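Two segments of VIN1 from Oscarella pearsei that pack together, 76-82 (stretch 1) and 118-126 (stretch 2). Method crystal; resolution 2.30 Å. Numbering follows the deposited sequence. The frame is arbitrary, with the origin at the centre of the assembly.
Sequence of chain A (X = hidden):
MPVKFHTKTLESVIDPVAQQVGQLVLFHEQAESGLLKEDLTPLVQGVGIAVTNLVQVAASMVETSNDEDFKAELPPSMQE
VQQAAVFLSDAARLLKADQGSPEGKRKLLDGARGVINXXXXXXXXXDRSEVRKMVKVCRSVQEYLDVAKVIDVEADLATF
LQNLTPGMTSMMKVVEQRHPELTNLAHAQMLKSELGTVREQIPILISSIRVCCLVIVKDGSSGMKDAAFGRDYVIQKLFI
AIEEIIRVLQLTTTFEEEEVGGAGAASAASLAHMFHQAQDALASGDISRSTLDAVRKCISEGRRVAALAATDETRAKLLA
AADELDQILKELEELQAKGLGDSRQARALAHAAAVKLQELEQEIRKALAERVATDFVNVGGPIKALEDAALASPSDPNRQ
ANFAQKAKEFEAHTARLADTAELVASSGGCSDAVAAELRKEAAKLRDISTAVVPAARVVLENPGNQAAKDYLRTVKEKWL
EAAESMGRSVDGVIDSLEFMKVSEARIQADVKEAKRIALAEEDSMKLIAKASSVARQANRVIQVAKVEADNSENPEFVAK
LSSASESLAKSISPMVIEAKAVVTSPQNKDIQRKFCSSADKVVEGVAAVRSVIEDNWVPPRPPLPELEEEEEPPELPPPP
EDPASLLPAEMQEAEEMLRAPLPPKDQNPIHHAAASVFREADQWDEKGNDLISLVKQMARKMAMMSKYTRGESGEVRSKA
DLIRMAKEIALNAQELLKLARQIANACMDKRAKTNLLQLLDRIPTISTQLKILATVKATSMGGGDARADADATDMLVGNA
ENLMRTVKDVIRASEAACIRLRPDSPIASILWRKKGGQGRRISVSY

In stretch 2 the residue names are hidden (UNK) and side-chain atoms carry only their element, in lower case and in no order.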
# COMPACT_ATOMS: atom_id res chain seq x y z
N PRO A 76 36.18 1.24 21.40
CA PRO A 76 36.65 1.93 20.18
C PRO A 76 35.74 3.06 19.74
O PRO A 76 36.23 4.14 19.37
CB PRO A 76 36.72 0.81 19.14
CG PRO A 76 36.92 -0.42 19.94
CD PRO A 76 36.08 -0.21 21.16
N SER A 77 34.42 2.85 19.76
CA SER A 77 33.50 3.92 19.38
C SER A 77 33.55 5.07 20.38
O SER A 77 33.48 6.24 19.99
CB SER A 77 32.08 3.36 19.25
OG SER A 77 31.68 2.70 20.44
N MET A 78 33.67 4.75 21.68
CA MET A 78 33.78 5.81 22.69
C MET A 78 34.98 6.70 22.42
O MET A 78 34.85 7.93 22.32
CB MET A 78 33.86 5.19 24.09
CG MET A 78 32.56 4.58 24.59
SD MET A 78 32.59 4.21 26.36
CE MET A 78 34.00 3.10 26.47
N GLN A 79 36.17 6.10 22.31
CA GLN A 79 37.38 6.87 22.05
C GLN A 79 37.29 7.62 20.73
O GLN A 79 37.80 8.74 20.62
CB GLN A 79 38.60 5.94 22.06
CG GLN A 79 39.94 6.65 22.11
CD GLN A 79 41.09 5.67 22.29
OE1 GLN A 79 41.02 4.52 21.86
NE2 GLN A 79 42.16 6.13 22.93
N GLU A 80 36.63 7.03 19.73
CA GLU A 80 36.46 7.70 18.45
C GLU A 80 35.69 9.00 18.61
O GLU A 80 36.18 10.09 18.27
CB GLU A 80 35.74 6.76 17.47
CG GLU A 80 35.66 7.29 16.04
CD GLU A 80 36.96 7.12 15.28
OE1 GLU A 80 37.83 6.37 15.76
OE2 GLU A 80 37.10 7.75 14.21
N VAL A 81 34.47 8.92 19.15
CA VAL A 81 33.62 10.10 19.23
C VAL A 81 34.22 11.14 20.17
O VAL A 81 34.13 12.35 19.92
CB VAL A 81 32.18 9.71 19.63
CG1 VAL A 81 32.15 9.09 21.02
CG2 VAL A 81 31.25 10.91 19.55
N GLN A 82 34.86 10.70 21.26
CA GLN A 82 35.53 11.65 22.14
C GLN A 82 36.67 12.36 21.42
O GLN A 82 36.88 13.57 21.61
CB GLN A 82 36.04 10.95 23.40
CG GLN A 82 34.95 10.68 24.43
CD GLN A 82 35.49 10.08 25.71
OE1 GLN A 82 35.87 8.91 25.75
NE2 GLN A 82 35.51 10.88 26.77
N UNK A 118 30.19 9.19 15.03
CA UNK A 118 30.61 8.56 16.27
C UNK A 118 29.46 8.34 17.24
O UNK A 118 29.35 7.28 17.85
N UNK A 119 28.61 9.35 17.41
CA UNK A 119 27.41 9.16 18.22
C UNK A 119 26.53 8.06 17.64
O UNK A 119 26.01 7.21 18.39
c UNK A 119 25.85 13.17 21.08
c UNK A 119 26.62 10.47 18.33
s UNK A 119 26.31 13.03 19.35
c UNK A 119 27.18 11.45 19.35
N UNK A 120 26.38 8.05 16.32
CA UNK A 120 25.60 6.99 15.67
C UNK A 120 26.13 5.61 16.05
O UNK A 120 25.36 4.73 16.44
o UNK A 120 25.01 6.06 13.53
c UNK A 120 25.61 7.17 14.16
N UNK A 121 27.44 5.40 15.92
CA UNK A 121 28.00 4.09 16.25
C UNK A 121 27.85 3.78 17.73
O UNK A 121 27.56 2.64 18.11
o UNK A 121 28.74 3.90 13.58
o UNK A 121 30.76 4.69 13.94
c UNK A 121 29.67 4.22 14.35
c UNK A 121 29.47 4.04 15.84
N UNK A 122 28.04 4.80 18.59
CA UNK A 122 27.90 4.61 20.03
C UNK A 122 26.52 4.06 20.38
O UNK A 122 26.40 3.10 21.16
c UNK A 122 29.40 7.24 22.48
c UNK A 122 28.15 5.92 20.76
c UNK A 122 29.40 5.98 21.64
c UNK A 122 29.48 4.74 22.51
N UNK A 123 25.47 4.66 19.82
CA UNK A 123 24.13 4.11 20.05
C UNK A 123 23.91 2.80 19.29
O UNK A 123 23.08 1.98 19.71
c UNK A 123 23.10 6.44 20.47
c UNK A 123 23.08 5.14 19.66
c UNK A 123 22.61 6.19 21.89
c UNK A 123 22.27 7.53 19.80
N UNK A 124 24.66 2.57 18.21
CA UNK A 124 24.41 1.43 17.34
C UNK A 124 24.97 0.13 17.90
O UNK A 124 24.42 -0.94 17.60
s UNK A 124 22.48 1.14 14.91
c UNK A 124 24.99 1.68 15.95
c UNK A 124 23.16 -0.44 14.41
c UNK A 124 23.96 2.17 14.95
N UNK A 125 26.04 0.16 18.69
CA UNK A 125 26.48 -1.09 19.31
C UNK A 125 25.47 -1.56 20.36
O UNK A 125 25.21 -2.76 20.48
s UNK A 125 28.13 0.45 21.03
c UNK A 125 27.88 -0.94 19.91
N UNK A 126 24.87 -0.61 21.09
CA UNK A 126 23.79 -0.96 22.00
C UNK A 126 22.58 -1.49 21.25
O UNK A 126 22.01 -2.53 21.62
c UNK A 126 23.41 0.27 22.84

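Position 118 has backbone atoms only, with no CB or other side-chain atom. Its CA lies 4.5 Å from the CA of Val 81, the tightest backbone register in the contact, and its C is 3.9 Å from Val 81 CB. An idealised CB built here would point toward stretch 1 and fall 2.7 Å from Val 81 CB, a clash. The absent side chain and the lack of room for one agree: this is Gly 118.

Position 119 carries an unbranched chain of two carbons, a sulfur and a terminal carbon. Its CA-to-CB bond points away from stretch 1, yet its backbone N is 3.7 Å from Val 81 CG2. The sulfur inside the chain, followed by a methyl, identifies Met 119; its CG is 4.1 Å from Val 81 CG2, an apolar contact made near the root of the side chain.

Position 120 has one carbon and then one oxygen, and its side chain is out of reach of stretch 1. A lone hydroxyl on CB, without a methyl beside it, makes this Ser 120. Its OG is hydrogen-bonded elsewhere in the structure.

Position 121 shows two carbons, the second bearing two oxygens. Its CB points toward stretch 1 and is 4.3 Å from Ser 77 CB. With both terminal atoms oxygen, the short forked group is a carboxylate, hence Asp 121; no hydrogen bond or salt bridge joins it to stretch 1.

Position 122 has four carbons, forked at the second. The CA-to-CB bond runs sideways, but the end of the chain comes nearer to stretch 1, meeting Ser 77, Met 78 and Val 81. A fork at the second carbon rather than at CB gives Leu 122. Its CD1 lies 3.6 Å from Val 81 CG1, while its CD2 lies 3.7 Å from Met 78 CG and 3.6 Å from Ser 77 OG. Chi1 is -113°, between wells.

Position 123 repeats the four carbons forked at the second, but it is out of reach of stretch 1; it is Leu 123.

Position 124 again has two carbons, sulfur and carbon in an unbranched row. It too is out of reach and is Met 124.

Position 125 has one carbon and then a sulfur with no carbon after it. Its CB points toward stretch 1. This is Cys 125, whose SG is 4.2 Å from Ser 77 OG.

Position 126 has a single carbon, out of reach of stretch 1: Ala 126.

The two helices run nearly antiparallel, at 159°, with axes approaching to 8.8 Å. Gly 118 leaves space for Val 81 against the backbone, and Leu 122, one helical turn later, reaches across to Ser 77, Met 78 and Val 81. No hydrogen bond crosses between the stretches, so packing carries the contact, which buries 301 Å² over both sides; Val 81 and Leu 122 have the largest covered areas on their respective helices.

Stretch 2 (118-126) GMSDLLMCA
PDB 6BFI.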